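Local coordinates for HNH endonuclease (Geobacillus virus E2, PDB 5H0M), which probably nicks DNA as a zinc-binding endonuclease of the HNH family, encoded by a deep-sea thermophilic bacteriophage, at residues H57-E60 / W61-R65; R48-Q51 / A52-F55; R120-A123 / E124-R128; V91-I94 / T95-V99; K41-D44 / K45-N49. All coordinates share one frame; numbering follows the deposited sequence.

Interaction 1. Residues H57-E60 / W61-R65; sequences HSRE and WERTR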
# COMPACT_ATOMS: atom_id res chain seq x y z
N HIS A 57 -9.47 7.56 3.45
CA HIS A 57 -9.91 8.90 3.83
C HIS A 57 -9.49 9.29 5.23
O HIS A 57 -9.71 10.44 5.63
CB HIS A 57 -11.43 8.97 3.79
CG HIS A 57 -12.01 8.83 2.43
ND1 HIS A 57 -12.12 9.88 1.55
CD2 HIS A 57 -12.47 7.74 1.77
CE1 HIS A 57 -12.66 9.45 0.42
NE2 HIS A 57 -12.89 8.16 0.54
N SER A 58 -8.91 8.37 5.98
CA SER A 58 -8.68 8.58 7.40
C SER A 58 -7.53 9.52 7.69
O SER A 58 -6.56 9.58 6.93
CB SER A 58 -8.45 7.25 8.13
OG SER A 58 -7.17 6.72 7.83
N ARG A 59 -7.63 10.21 8.82
CA ARG A 59 -6.55 11.06 9.30
C ARG A 59 -5.26 10.24 9.52
O ARG A 59 -4.17 10.72 9.23
CB ARG A 59 -6.96 11.78 10.61
CG ARG A 59 -7.28 10.86 11.80
CD ARG A 59 -7.77 11.59 13.05
NE ARG A 59 -7.98 10.64 14.15
CZ ARG A 59 -8.68 10.88 15.26
NH1 ARG A 59 -9.27 12.06 15.46
NH2 ARG A 59 -8.81 9.93 16.18
N GLU A 60 -5.40 9.01 10.00
CA GLU A 60 -4.24 8.18 10.32
C GLU A 60 -3.51 7.81 9.03
O GLU A 60 -2.29 7.89 8.97
CB GLU A 60 -4.67 6.93 11.08
CG GLU A 60 -5.23 7.20 12.48
CD GLU A 60 -6.73 7.46 12.52
OE1 GLU A 60 -7.41 7.47 11.48
OE2 GLU A 60 -7.24 7.64 13.65
N TRP A 61 -4.25 7.43 7.99
CA TRP A 61 -3.61 7.15 6.70
C TRP A 61 -2.97 8.40 6.14
O TRP A 61 -1.84 8.34 5.65
CB TRP A 61 -4.60 6.56 5.70
CG TRP A 61 -4.00 6.40 4.33
CD1 TRP A 61 -4.40 7.02 3.20
CD2 TRP A 61 -2.87 5.59 3.95
NE1 TRP A 61 -3.61 6.67 2.14
CE2 TRP A 61 -2.67 5.77 2.57
CE3 TRP A 61 -2.02 4.74 4.65
CZ2 TRP A 61 -1.66 5.14 1.88
CZ3 TRP A 61 -1.02 4.10 3.96
CH2 TRP A 61 -0.85 4.30 2.58
N GLU A 62 -3.67 9.53 6.19
CA GLU A 62 -3.11 10.74 5.56
C GLU A 62 -1.74 11.07 6.16
O GLU A 62 -0.78 11.37 5.45
CB GLU A 62 -4.08 11.91 5.73
CG GLU A 62 -3.68 13.14 4.91
CD GLU A 62 -4.73 14.25 4.87
OE1 GLU A 62 -5.91 14.04 5.24
OE2 GLU A 62 -4.36 15.36 4.45
N ARG A 63 -1.65 10.97 7.49
CA ARG A 63 -0.43 11.26 8.20
C ARG A 63 0.65 10.21 7.94
O ARG A 63 1.81 10.53 7.74
CB ARG A 63 -0.77 11.32 9.69
CG ARG A 63 0.34 11.64 10.66
CD ARG A 63 -0.07 11.08 12.01
NE ARG A 63 -1.49 11.31 12.32
CZ ARG A 63 -2.26 10.49 13.05
NH1 ARG A 63 -1.75 9.38 13.55
NH2 ARG A 63 -3.54 10.78 13.27
N THR A 64 0.28 8.94 7.95
CA THR A 64 1.24 7.87 7.81
C THR A 64 1.82 7.84 6.39
O THR A 64 3.01 7.63 6.21
CB THR A 64 0.61 6.53 8.18
OG1 THR A 64 0.21 6.56 9.56
CG2 THR A 64 1.60 5.38 7.96
N ARG A 65 0.97 8.05 5.40
CA ARG A 65 1.42 8.19 4.02
C ARG A 65 2.54 9.22 3.92
O ARG A 65 3.57 8.99 3.28
CB ARG A 65 0.24 8.57 3.12
CG ARG A 65 0.60 8.81 1.67
CD ARG A 65 -0.59 9.31 0.87
NE ARG A 65 -0.14 9.79 -0.43
CZ ARG A 65 0.39 10.98 -0.66
NH1 ARG A 65 0.49 11.87 0.31
NH2 ARG A 65 0.81 11.30 -1.89
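Ser58 folds its hydroxyl over the first turn of helix 59-71, where OG lies 3.3 Å from Trp61 CB and accepts the Trp61 backbone N-H at 3.0 Å. This is a serine N-cap: the bond is fairly straight, 162° at the hydrogen, and it serves an amide that has no preceding helical carbonyl to bond to. Serine suits the place because its hydroxyl is only one carbon from the backbone; with chi1 at 73°, OG stands between N and C and can turn back to the helix. OG is also hydrogen-bonded to Phe55 O, which ties the cap to the end of the preceding helix. Within the first turn, the extended Arg59 chain brings NE to Glu60 OE2 at 3.1 Å, a salt bridge in which the oxygen lies at the guanidinium edge but is itself approached from above the carboxylate plane. Arg63 runs alongside Arg59 and, bent at chi3, lays one guanidinium face over Glu60 CA, with NH2 4.0 Å from that carbon. The two arginines bring like charges to 4.5 Å between Arg59 NE and Arg63 NH2, and the carboxylate of Glu60 probably eases this. Trp61, by contrast, turns its indole into the protein, where it meets Phe55 and Tyr56 and covers Val91 and Leu110, a fitting task for a broad, largely nonpolar ring. One turn after Glu60, Thr64 bonds to Glu60 O twice, N at 3.0 Å and OG1 at 2.9 Å, the two donors arriving from opposite faces of the carbonyl plane.

Interaction 2. Residues R48-Q51 / A52-F55; sequences RNQQ and ARAF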
# COMPACT_ATOMS: atom_id res chain seq x y z
N ARG A 48 -15.67 -5.50 4.97
CA ARG A 48 -14.20 -5.36 4.80
C ARG A 48 -13.89 -4.32 3.74
O ARG A 48 -13.00 -3.49 3.91
CB ARG A 48 -13.57 -6.67 4.32
CG ARG A 48 -13.25 -7.69 5.38
CD ARG A 48 -12.13 -8.61 4.90
NE ARG A 48 -12.50 -9.41 3.73
CZ ARG A 48 -13.33 -10.46 3.75
NH1 ARG A 48 -13.92 -10.85 4.87
NH2 ARG A 48 -13.58 -11.11 2.62
N ASN A 49 -14.62 -4.36 2.64
CA ASN A 49 -14.40 -3.42 1.57
C ASN A 49 -14.81 -2.00 1.94
O ASN A 49 -14.12 -1.04 1.62
CB ASN A 49 -15.05 -3.91 0.29
CG ASN A 49 -14.20 -4.95 -0.41
OD1 ASN A 49 -13.22 -4.60 -1.08
ND2 ASN A 49 -14.51 -6.23 -0.21
N GLN A 50 -15.90 -1.86 2.68
CA GLN A 50 -16.28 -0.54 3.17
C GLN A 50 -15.25 0.05 4.13
O GLN A 50 -14.96 1.25 4.09
CB GLN A 50 -17.66 -0.62 3.82
CG GLN A 50 -18.79 -0.84 2.81
CD GLN A 50 -18.93 0.31 1.83
OE1 GLN A 50 -18.69 0.15 0.63
NE2 GLN A 50 -19.29 1.48 2.34
N GLN A 51 -14.71 -0.81 4.99
CA GLN A 51 -13.68 -0.43 5.95
C GLN A 51 -12.41 0.03 5.21
O GLN A 51 -11.80 1.03 5.58
CB GLN A 51 -13.39 -1.61 6.87
CG GLN A 51 -12.40 -1.39 7.98
CD GLN A 51 -12.17 -2.67 8.79
OE1 GLN A 51 -11.77 -3.70 8.24
NE2 GLN A 51 -12.43 -2.60 10.09
N ALA A 52 -12.03 -0.70 4.17
CA ALA A 52 -10.85 -0.35 3.40
C ALA A 52 -11.05 0.96 2.66
O ALA A 52 -10.16 1.82 2.65
CB ALA A 52 -10.48 -1.48 2.45
N ARG A 53 -12.22 1.17 2.06
CA ARG A 53 -12.52 2.43 1.41
C ARG A 53 -12.37 3.60 2.37
O ARG A 53 -11.73 4.60 2.04
CB ARG A 53 -13.94 2.45 0.85
CG ARG A 53 -14.19 1.57 -0.34
CD ARG A 53 -15.67 1.62 -0.63
NE ARG A 53 -16.11 0.73 -1.69
CZ ARG A 53 -16.36 1.12 -2.95
NH1 ARG A 53 -16.15 2.37 -3.32
NH2 ARG A 53 -16.79 0.23 -3.82
N ALA A 54 -12.94 3.46 3.56
CA ALA A 54 -12.91 4.50 4.57
C ALA A 54 -11.49 4.78 5.05
O ALA A 54 -11.14 5.92 5.36
CB ALA A 54 -13.80 4.15 5.75
N PHE A 55 -10.67 3.74 5.09
CA PHE A 55 -9.30 3.88 5.57
C PHE A 55 -8.51 4.94 4.79
O PHE A 55 -7.78 5.75 5.37
CB PHE A 55 -8.58 2.54 5.51
CG PHE A 55 -7.13 2.62 5.89
CD1 PHE A 55 -6.77 2.73 7.22
CD2 PHE A 55 -6.14 2.62 4.92
CE1 PHE A 55 -5.44 2.81 7.60
CE2 PHE A 55 -4.81 2.70 5.29
CZ PHE A 55 -4.46 2.80 6.62
O HOH W 1 -17.12 -2.06 -1.53
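Four successive i to i+4 bonds, from Ala52 N to Arg48 O through Phe55 N to Gln51 O, carry the last turns of helix 41-55, and the final one is the most bent, 140° at the hydrogen. The side-chain pairing lies between Gln50 and Arg53, three residues apart on the solvent side. Bent at chi2 (-64°), Gln50 carries OE1 to 3.5 Å from Arg53 NE and 3.6 Å from Arg53 CD, its amide turned 36° from the guanidinium. A water completes the link: it accepts from Arg53 NE at 3.0 Å, lying at the guanidinium edge and in its plane, and gives a weak bond to Gln50 OE1 at 3.5 Å. The aliphatic part of Arg53 meanwhile lies over the backbone, CG 3.3 Å from Asn49 O, so the methylenes cover the backbone while the guanidinium lies on the exposed side of the helix. Alanine at position 52 keeps the inner side of the helix slim. There Ala52 and Asn49 rest on Leu98, Gln51 touches Trp101, and Phe55 sends its ring to Leu97 and to Trp61 of helix 59-71, packing the helix against the loop that follows strand 90-93.

Interaction 3. Residues R120-A123 / E124-R128; sequences RKTA and EDKRR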
# COMPACT_ATOMS: atom_id res chain seq x y z
N ARG A 120 3.94 -3.24 -11.57
CA ARG A 120 4.64 -4.51 -11.46
C ARG A 120 4.21 -5.24 -10.20
O ARG A 120 3.95 -6.44 -10.23
CB ARG A 120 6.16 -4.29 -11.47
CG ARG A 120 6.97 -5.53 -11.15
CD ARG A 120 8.45 -5.36 -11.36
NE ARG A 120 9.02 -4.28 -10.56
CZ ARG A 120 10.32 -3.97 -10.52
NH1 ARG A 120 11.20 -4.65 -11.25
NH2 ARG A 120 10.74 -2.97 -9.76
N LYS A 121 4.16 -4.51 -9.09
CA LYS A 121 3.80 -5.11 -7.80
C LYS A 121 2.38 -5.64 -7.84
O LYS A 121 2.08 -6.68 -7.24
CB LYS A 121 3.95 -4.13 -6.66
CG LYS A 121 3.57 -4.72 -5.30
CD LYS A 121 3.98 -3.84 -4.15
CE LYS A 121 3.58 -4.50 -2.83
NZ LYS A 121 2.11 -4.64 -2.65
N THR A 122 1.49 -4.95 -8.54
CA THR A 122 0.10 -5.41 -8.65
C THR A 122 0.05 -6.79 -9.31
O THR A 122 -0.66 -7.68 -8.86
CB THR A 122 -0.76 -4.40 -9.42
OG1 THR A 122 -0.83 -3.20 -8.65
CG2 THR A 122 -2.16 -4.94 -9.68
N ALA A 123 0.83 -6.98 -10.36
CA ALA A 123 0.88 -8.28 -11.04
C ALA A 123 1.47 -9.37 -10.16
O ALA A 123 0.97 -10.50 -10.07
CB ALA A 123 1.66 -8.16 -12.33
N GLU A 124 2.55 -9.02 -9.47
CA GLU A 124 3.18 -9.94 -8.52
C GLU A 124 2.20 -10.36 -7.44
O GLU A 124 2.17 -11.54 -7.03
CB GLU A 124 4.38 -9.24 -7.86
CG GLU A 124 5.50 -8.97 -8.85
CD GLU A 124 6.62 -8.13 -8.29
OE1 GLU A 124 6.53 -7.69 -7.13
OE2 GLU A 124 7.61 -7.93 -9.04
N ASP A 125 1.40 -9.42 -6.96
CA ASP A 125 0.47 -9.71 -5.88
C ASP A 125 -0.68 -10.58 -6.34
O ASP A 125 -1.23 -11.35 -5.55
CB ASP A 125 -0.03 -8.42 -5.23
CG ASP A 125 1.02 -7.77 -4.33
OD1 ASP A 125 2.07 -8.39 -4.03
OD2 ASP A 125 0.78 -6.62 -3.94
N LYS A 126 -1.06 -10.49 -7.61
CA LYS A 126 -2.08 -11.40 -8.16
C LYS A 126 -1.59 -12.84 -8.13
O LYS A 126 -2.37 -13.75 -7.89
CB LYS A 126 -2.48 -10.99 -9.57
CG LYS A 126 -3.31 -9.71 -9.57
CD LYS A 126 -3.70 -9.27 -10.97
CE LYS A 126 -4.56 -8.02 -10.89
NZ LYS A 126 -4.51 -7.21 -12.15
N ARG A 127 -0.29 -13.04 -8.33
CA ARG A 127 0.26 -14.41 -8.23
C ARG A 127 0.21 -14.92 -6.78
O ARG A 127 0.10 -16.13 -6.55
CB ARG A 127 1.68 -14.47 -8.78
CG ARG A 127 1.75 -14.28 -10.30
CD ARG A 127 3.12 -14.55 -10.90
NE ARG A 127 4.16 -13.55 -10.59
CZ ARG A 127 4.48 -12.49 -11.32
NH1 ARG A 127 3.82 -12.18 -12.44
NH2 ARG A 127 5.47 -11.72 -10.92
N ARG A 128 0.32 -14.02 -5.81
CA ARG A 128 0.31 -14.40 -4.40
C ARG A 128 -1.09 -14.58 -3.82
O ARG A 128 -1.31 -15.48 -2.99
CB ARG A 128 1.05 -13.33 -3.60
CG ARG A 128 2.54 -13.27 -3.84
CD ARG A 128 3.13 -11.95 -3.36
NE ARG A 128 4.60 -11.91 -3.34
CZ ARG A 128 5.40 -11.81 -4.38
NH1 ARG A 128 4.92 -11.82 -5.62
NH2 ARG A 128 6.72 -11.74 -4.17
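One face of the Arg127 guanidinium lies over the helix backbone, covering Ala123 O, 4.0 Å from its plane, and Glu124 CA. The Arg128 guanidinium instead presents an edge: NH1 gives a weak in-plane bond to Glu124 O. At Arg120 the carboxylate of Glu124 is placed differently again. The two chains run side by side, and Glu124 OE2 comes within 3.3 Å of Arg120 CG, yet it stands well out of the guanidinium plane and stays 4.2 Å from Arg120 NE, so the charges attract without an N-H pointing at the oxygen. Arg120 has its salt bridge, through NH1, with Glu82.

These residues belong to helix 115-129, the helix of the beta-beta-alpha-metal fold that characterises HNH nucleases. Arg120 lies on the zinc side, its side chain about 5 Å from the ion held by Cys76, Cys79, Cys114 and Cys117. The next residue, Lys121, is paired with Asp125 one turn later, and its ammonium joins the helix to strand 90-93 and the turn after it. With CG anti to N (chi1 179°), the chain runs obliquely out from the helix before the bend at chi4 (-65°) turns Lys121 NZ to the syn lone pair of Asp125 OD2 at 2.7 Å. The ammonium also reaches Asp92 OD2, His93 O and Ile94 O; lysine has the length to reach them, and its three N-H groups serve four acceptors between them. Farther round, Thr122 CG2 rests 4.1 Å from Lys126 CE as the two chains run the same way, and Thr122 OG1 bonds back to His118 O.

Interaction 4. Residues V91-I94 / T95-V99; sequences VDHI and TPLLV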
# COMPACT_ATOMS: atom_id res chain seq x y z
N VAL A 91 2.04 5.49 -2.12
CA VAL A 91 2.50 4.64 -1.04
C VAL A 91 1.63 3.40 -1.04
O VAL A 91 0.40 3.52 -0.96
CB VAL A 91 2.42 5.34 0.32
CG1 VAL A 91 2.81 4.41 1.45
CG2 VAL A 91 3.33 6.55 0.34
N ASP A 92 2.26 2.23 -1.14
CA ASP A 92 1.54 0.94 -1.23
C ASP A 92 1.83 0.04 -0.04
O ASP A 92 2.96 0.01 0.48
CB ASP A 92 1.92 0.20 -2.52
CG ASP A 92 0.94 -0.92 -2.89
OD1 ASP A 92 -0.25 -0.89 -2.48
OD2 ASP A 92 1.35 -1.84 -3.63
N HIS A 93 0.81 -0.70 0.36
CA HIS A 93 0.93 -1.77 1.36
C HIS A 93 1.63 -2.96 0.76
O HIS A 93 1.25 -3.44 -0.31
CB HIS A 93 -0.45 -2.18 1.85
CG HIS A 93 -1.12 -1.13 2.68
ND1 HIS A 93 -1.78 -0.06 2.13
CD2 HIS A 93 -1.20 -0.98 4.02
CE1 HIS A 93 -2.26 0.71 3.10
NE2 HIS A 93 -1.90 0.18 4.25
N ILE A 94 2.63 -3.48 1.46
CA ILE A 94 3.37 -4.65 0.96
C ILE A 94 2.46 -5.87 1.01
O ILE A 94 2.15 -6.48 -0.02
CB ILE A 94 4.67 -4.89 1.72
CG1 ILE A 94 5.62 -3.71 1.59
CG2 ILE A 94 5.29 -6.20 1.26
CD1 ILE A 94 6.89 -3.83 2.40
N THR A 95 1.99 -6.22 2.21
CA THR A 95 0.83 -7.10 2.36
C THR A 95 -0.39 -6.22 2.15
O THR A 95 -0.59 -5.26 2.90
CB THR A 95 0.80 -7.72 3.75
OG1 THR A 95 2.01 -8.46 3.98
CG2 THR A 95 -0.39 -8.66 3.90
N PRO A 96 -1.19 -6.52 1.13
CA PRO A 96 -2.28 -5.60 0.80
C PRO A 96 -3.24 -5.35 1.97
O PRO A 96 -3.45 -6.21 2.83
CB PRO A 96 -3.00 -6.30 -0.35
CG PRO A 96 -1.94 -7.12 -1.00
CD PRO A 96 -1.07 -7.60 0.13
N LEU A 97 -3.82 -4.16 1.97
CA LEU A 97 -4.76 -3.77 3.00
C LEU A 97 -5.90 -4.77 3.18
O LEU A 97 -6.28 -5.08 4.31
CB LEU A 97 -5.33 -2.39 2.64
CG LEU A 97 -6.29 -1.78 3.64
CD1 LEU A 97 -5.60 -1.48 4.96
CD2 LEU A 97 -6.90 -0.51 3.04
N LEU A 98 -6.43 -5.27 2.07
CA LEU A 98 -7.56 -6.20 2.10
C LEU A 98 -7.14 -7.61 2.48
O LEU A 98 -8.00 -8.46 2.73
CB LEU A 98 -8.28 -6.17 0.75
CG LEU A 98 -9.14 -4.92 0.49
CD1 LEU A 98 -9.49 -4.79 -0.98
CD2 LEU A 98 -10.39 -4.99 1.35
N VAL A 99 -5.84 -7.86 2.49
CA VAL A 99 -5.30 -9.17 2.91
C VAL A 99 -5.04 -9.21 4.41
O VAL A 99 -5.29 -10.23 5.07
CB VAL A 99 -4.03 -9.51 2.10
CG1 VAL A 99 -3.30 -10.72 2.67
CG2 VAL A 99 -4.39 -9.75 0.65
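Leu97 sets its CB over one face of the His93 imidazole, 4.3 Å from the ring centroid and 9° off the normal, a CH-pi contact. Leu97 CD1 reaches the same ring at His93 NE2, 4.1 Å away. Leucine suits this place because it offers carbon alone to an aromatic face, and its CG, anti to the backbone N (chi1 -177°), carries the branch across the ring. At the root of the histidine, His93 CB lies 3.3 Å from Thr95 O, and Pro96 CA is 4.0 Å from His93 CB, where the chain turns back on itself.

The turn follows strand 90-93, the first strand of the beta-beta-alpha-metal fold. His93 is probably the first histidine of the HNH signature, with Asn109 and His118 as the other two letters. Backbone hydrogen bonds of Asp92 with Gln111 and of Ile94 with Asn109 hold this strand end to its antiparallel partner, strand 110-113, and the residue just before it.

Outside the two segments the ring has further partners: NE2 is hydrogen-bonded to Arg104 O, which limits rotation about chi2, and the Trp61 ring packs against the imidazole at about 25° between planes. The turn is held from outside as well, for Asn109 OD1 takes the N-H of Thr95. Proline fits position 96, since its ring fixes phi and packs Pro96 CD on Ile94 O, 3.4 Å away; it also touches Asp125 and Tyr129. Beyond it, Val99 N returns to Pro96 O at 2.9 Å, and Leu97 leans on Tyr56 and Arg104.

Interaction 5. Residues K41-D44 / K45-N49; sequences KEYD and KHKRN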
# COMPACT_ATOMS: atom_id res chain seq x y z
N LYS A 41 -21.26 -14.54 4.45
CA LYS A 41 -19.92 -14.35 3.91
C LYS A 41 -19.81 -13.12 3.03
O LYS A 41 -18.84 -12.37 3.11
CB LYS A 41 -19.55 -15.59 3.11
CG LYS A 41 -18.16 -15.60 2.51
CD LYS A 41 -17.86 -16.97 1.95
CE LYS A 41 -17.84 -18.03 3.05
NZ LYS A 41 -16.92 -19.11 2.62
N GLU A 42 -20.81 -12.91 2.18
CA GLU A 42 -20.77 -11.79 1.26
C GLU A 42 -20.92 -10.47 2.02
O GLU A 42 -20.38 -9.45 1.58
CB GLU A 42 -21.88 -11.91 0.21
CG GLU A 42 -21.51 -11.30 -1.14
CD GLU A 42 -20.37 -12.02 -1.83
OE1 GLU A 42 -20.19 -13.24 -1.61
OE2 GLU A 42 -19.64 -11.37 -2.62
N TYR A 43 -21.63 -10.50 3.14
CA TYR A 43 -21.76 -9.33 4.00
C TYR A 43 -20.42 -9.00 4.66
O TYR A 43 -20.02 -7.84 4.71
CB TYR A 43 -22.83 -9.55 5.06
CG TYR A 43 -22.97 -8.41 6.05
CD1 TYR A 43 -23.67 -7.26 5.72
CD2 TYR A 43 -22.38 -8.49 7.30
CE1 TYR A 43 -23.79 -6.22 6.62
CE2 TYR A 43 -22.50 -7.45 8.22
CZ TYR A 43 -23.21 -6.32 7.87
OH TYR A 43 -23.33 -5.29 8.78
N ASP A 44 -19.73 -10.03 5.16
CA ASP A 44 -18.40 -9.82 5.72
C ASP A 44 -17.46 -9.18 4.71
O ASP A 44 -16.70 -8.27 5.05
CB ASP A 44 -17.82 -11.14 6.23
CG ASP A 44 -18.52 -11.64 7.48
OD1 ASP A 44 -18.97 -10.81 8.30
OD2 ASP A 44 -18.63 -12.88 7.64
N LYS A 45 -17.51 -9.65 3.47
CA LYS A 45 -16.72 -9.09 2.37
C LYS A 45 -17.08 -7.63 2.12
O LYS A 45 -16.20 -6.79 1.91
CB LYS A 45 -16.95 -9.92 1.11
CG LYS A 45 -16.16 -9.47 -0.11
CD LYS A 45 -16.40 -10.39 -1.30
CE LYS A 45 -16.01 -11.84 -1.01
NZ LYS A 45 -16.34 -12.74 -2.15
N HIS A 46 -18.37 -7.33 2.13
CA HIS A 46 -18.86 -5.97 2.00
C HIS A 46 -18.31 -5.05 3.08
O HIS A 46 -17.82 -3.95 2.79
CB HIS A 46 -20.40 -5.98 2.05
CG HIS A 46 -21.02 -4.62 2.09
ND1 HIS A 46 -21.11 -3.81 0.98
CD2 HIS A 46 -21.59 -3.93 3.11
CE1 HIS A 46 -21.72 -2.68 1.31
NE2 HIS A 46 -22.01 -2.73 2.60
N LYS A 47 -18.38 -5.50 4.33
CA LYS A 47 -17.93 -4.70 5.45
C LYS A 47 -16.41 -4.48 5.37
O LYS A 47 -15.95 -3.39 5.66
CB LYS A 47 -18.31 -5.32 6.79
CG LYS A 47 -19.82 -5.44 7.03
CD LYS A 47 -20.59 -4.13 6.82
CE LYS A 47 -20.32 -3.15 7.94
NZ LYS A 47 -21.00 -1.85 7.70
N ARG A 48 -15.67 -5.50 4.97
CA ARG A 48 -14.20 -5.36 4.80
C ARG A 48 -13.89 -4.32 3.74
O ARG A 48 -13.00 -3.49 3.91
CB ARG A 48 -13.57 -6.67 4.32
CG ARG A 48 -13.25 -7.69 5.38
CD ARG A 48 -12.13 -8.61 4.90
NE ARG A 48 -12.50 -9.41 3.73
CZ ARG A 48 -13.33 -10.46 3.75
NH1 ARG A 48 -13.92 -10.85 4.87
NH2 ARG A 48 -13.58 -11.11 2.62
N ASN A 49 -14.62 -4.36 2.64
CA ASN A 49 -14.40 -3.42 1.57
C ASN A 49 -14.81 -2.00 1.94
O ASN A 49 -14.12 -1.04 1.62
CB ASN A 49 -15.05 -3.91 0.29
CG ASN A 49 -14.20 -4.95 -0.41
OD1 ASN A 49 -13.22 -4.60 -1.08
ND2 ASN A 49 -14.51 -6.23 -0.21
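Lys47 spreads itself over the ring of Tyr43, one turn earlier in helix 41-55. Its CB sits 3.7 Å from Tyr43 O. From there chi1 of -63° places CG anti to the carbonyl carbon, and CG comes over the ring face, 3.8 Å from its centroid and 22° off the normal, a CH-pi contact offset toward the rim, nearest CE2 and CZ. Bends at chi2 and chi3 keep the chain on the phenol: Lys47 CD lies 3.6 Å from Tyr43 CZ, and Lys47 CE passes 3.8 Å from Tyr43 OH before NZ goes on past the hydroxyl. Lysine and tyrosine pair well on such an exposed face, because methylenes cover the ring while the ammonium and the hydroxyl remain at the polar end.

On another side of the helix Glu42 and Lys45 run alongside each other, and Lys45 NZ stands 3.6 Å from Glu42 OE2, a long salt bridge. Arg48 doubles back over the backbone instead, laying one guanidinium face above Lys45 CA and Asp44 O. Asn49, by contrast, bonds to the backbone: ND2 meets Lys45 O at 2.8 Å from above the carbonyl plane, while Asn49 N reaches that oxygen from the opposite face at 3.0 Å, so one carbonyl is gripped twice.

From just before the helix, Asp40 OD1 accepts the Glu42 N-H and Asn39 ND2 bonds to Asp44 OD1. This is the outlying start of helix 41-55; by the middle of the helix Arg48 O packs on Leu98, in the loop between strands 90-93 and 110-113.

In the fold
From the N terminus the order is interaction 5, 2, 1, 4 and 3. Each is local, closing helical turns or, in interaction 4, the bend after strand 90-93. None nests inside another; interactions 5 and 2 overlap at Arg48 and Asn49 along helix 41-55, and the rest follow in series. Interaction 2 touches interaction 1 where Phe55 O meets Trp61 CB, at the junction of two successive helices. Interaction 4, near the centre of the chain, touches all the others: Leu97 and Leu98 reach helix 41-55, His93 and Val91 reach helix 59-71, and Asp92 and His93 O bond to Lys121 of helix 115-129. Interactions 1 and 3 lie on opposite sides of that centre.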